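Local coordinates for protein MATE family efflux transporter (Vibrio cholerae, PDB 6IDR) that probably exports drugs and other toxic compounds across the cell membrane in exchange for cations, as other MATE family transporters do, at residues Ile69-Val74 / Thr231-Ile236. Sequence-based numbering, arbitrary orientation.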
loop_
_atom_site.group_PDB
_atom_site.type_symbol
_atom_site.label_atom_id
_atom_site.label_comp_id
_atom_site.label_asym_id
_atom_site.label_seq_id
_atom_site.Cartn_x
_atom_site.Cartn_y
_atom_site.Cartn_z
ATOM N N ILE A 69 6.854 0.717 -7.072
ATOM C CA ILE A 69 7.162 -0.702 -7.205
ATOM C C ILE A 69 8.120 -0.929 -8.374
ATOM O O ILE A 69 9.048 -1.735 -8.290
ATOM C CB ILE A 69 5.877 -1.537 -7.403
ATOM C CG1 ILE A 69 5.025 -1.502 -6.132
ATOM C CG2 ILE A 69 6.214 -2.973 -7.760
ATOM C CD1 ILE A 69 3.678 -2.177 -6.273
ATOM N N ALA A 70 7.897 -0.187 -9.454
ATOM C CA ALA A 70 8.697 -0.316 -10.667
ATOM C C ALA A 70 10.140 0.149 -10.465
ATOM O O ALA A 70 11.071 -0.498 -10.943
ATOM C CB ALA A 70 8.046 0.457 -11.806
ATOM N N THR A 71 10.325 1.266 -9.766
ATOM C CA THR A 71 11.662 1.811 -9.548
ATOM C C THR A 71 12.509 0.904 -8.666
ATOM O O THR A 71 13.671 0.639 -8.978
ATOM C CB THR A 71 11.618 3.205 -8.896
ATOM O OG1 THR A 71 11.379 3.072 -7.489
ATOM C CG2 THR A 71 10.526 4.044 -9.517
ATOM N N THR A 72 11.931 0.431 -7.566
ATOM C CA THR A 72 12.665 -0.422 -6.636
ATOM C C THR A 72 13.052 -1.740 -7.287
ATOM O O THR A 72 14.057 -2.345 -6.929
ATOM C CB THR A 72 11.851 -0.726 -5.361
ATOM O OG1 THR A 72 10.651 -1.433 -5.707
ATOM C CG2 THR A 72 11.497 0.558 -4.638
ATOM N N ALA A 73 12.251 -2.176 -8.251
ATOM C CA ALA A 73 12.510 -3.429 -8.943
ATOM C C ALA A 73 13.673 -3.299 -9.923
ATOM O O ALA A 73 14.584 -4.129 -9.925
ATOM C CB ALA A 73 11.259 -3.901 -9.662
ATOM N N VAL A 74 13.641 -2.259 -10.752
ATOM C CA VAL A 74 14.633 -2.111 -11.815
ATOM C C VAL A 74 15.958 -1.520 -11.335
ATOM O O VAL A 74 17.012 -1.846 -11.880
ATOM C CB VAL A 74 14.097 -1.233 -12.974
ATOM C CG1 VAL A 74 12.836 -1.842 -13.564
ATOM C CG2 VAL A 74 13.836 0.189 -12.506
ATOM N N THR A 231 10.636 1.943 -20.825
ATOM C CA THR A 231 10.031 0.675 -21.218
ATOM C C THR A 231 10.129 -0.329 -20.071
ATOM O O THR A 231 9.176 -1.052 -19.780
ATOM C CB THR A 231 10.699 0.093 -22.479
ATOM O OG1 THR A 231 10.602 1.036 -23.554
ATOM C CG2 THR A 231 10.026 -1.205 -22.893
ATOM N N ALA A 232 11.288 -0.356 -19.419
ATOM C CA ALA A 232 11.521 -1.236 -18.278
ATOM C C ALA A 232 10.619 -0.873 -17.103
ATOM O O ALA A 232 10.104 -1.749 -16.407
ATOM C CB ALA A 232 12.980 -1.176 -17.856
ATOM N N LEU A 233 10.444 0.425 -16.887
ATOM C CA LEU A 233 9.599 0.929 -15.813
ATOM C C LEU A 233 8.127 0.674 -16.107
ATOM O O LEU A 233 7.381 0.210 -15.245
ATOM C CB LEU A 233 9.840 2.425 -15.604
ATOM C CG LEU A 233 11.170 2.823 -14.960
ATOM C CD1 LEU A 233 11.423 4.314 -15.113
ATOM C CD2 LEU A 233 11.167 2.430 -13.495
ATOM N N GLY A 234 7.715 0.979 -17.334
ATOM C CA GLY A 234 6.332 0.815 -17.743
ATOM C C GLY A 234 5.860 -0.627 -17.715
ATOM O O GLY A 234 4.681 -0.895 -17.493
ATOM N N HIS A 235 6.786 -1.554 -17.941
ATOM C CA HIS A 235 6.469 -2.979 -17.924
ATOM C C HIS A 235 5.994 -3.438 -16.550
ATOM O O HIS A 235 5.129 -4.309 -16.440
ATOM C CB HIS A 235 7.687 -3.801 -18.349
ATOM C CG HIS A 235 7.490 -5.280 -18.223
ATOM N ND1 HIS A 235 6.723 -6.006 -19.107
ATOM C CD2 HIS A 235 7.959 -6.167 -17.313
ATOM C CE1 HIS A 235 6.729 -7.278 -18.749
ATOM N NE2 HIS A 235 7.471 -7.402 -17.664
ATOM N N ILE A 236 6.568 -2.853 -15.504
ATOM C CA ILE A 236 6.188 -3.184 -14.136
ATOM C C ILE A 236 5.047 -2.293 -13.661
ATOM O O ILE A 236 4.058 -2.770 -13.107
ATOM C CB ILE A 236 7.375 -3.034 -13.164
ATOM C CG1 ILE A 236 8.565 -3.874 -13.630
ATOM C CG2 ILE A 236 6.959 -3.413 -11.751
ATOM C CD1 ILE A 236 8.293 -5.358 -13.659
#
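Ala70 and Ile236 mark the closest backbone approach, with CA of Ala70 5.2 Å from CA of Ile236. Both segments are helical. Their axes come within 8.5 Å, and the N-to-C directions are turned 124° apart, so the helices run obliquely, nearer antiparallel than parallel. The contact is apolar and buries 292 Å² in all.

The small side chain of Ala70 is consistent with this close approach. Its CB points at the other helix and sits 3.5 Å from the backbone O of Leu233. The same CB is 3.8 Å from CB of Ile236. Ile236 also lays its CG2 against the backbone, 3.7 Å from CA of Ala70. With chi1 at -55°, this methyl stands opposite the backbone N of Ile236 and faces Ala70. It also meets CG2 of Ile69 at 4.1 Å, where the two isoleucine side chains cross at about a right angle.

The first bond of the Leu233 side chain runs along the interface. The chain beyond it brings CD2 over to the 69-74 helix. There CD2 touches CG2 of Val74 at 3.6 Å, again with the side chains roughly perpendicular. The other branch of Val74, CG1, lies 3.9 Å from the backbone O of Ala232.

The contact joins helix 54-80 to helix 226-259, in an all-helical fold. Helix 84-111 borders it: Val94 touches both Thr71 and Leu233, and Leu90 touches Val74. Thr71 and Thr72 also pack on Ser152 of helix 124-156. Beyond the interface, the backbone O of His235 accepts a hydrogen bond from Ser379, which ties helix 226-259 to helix 379-434.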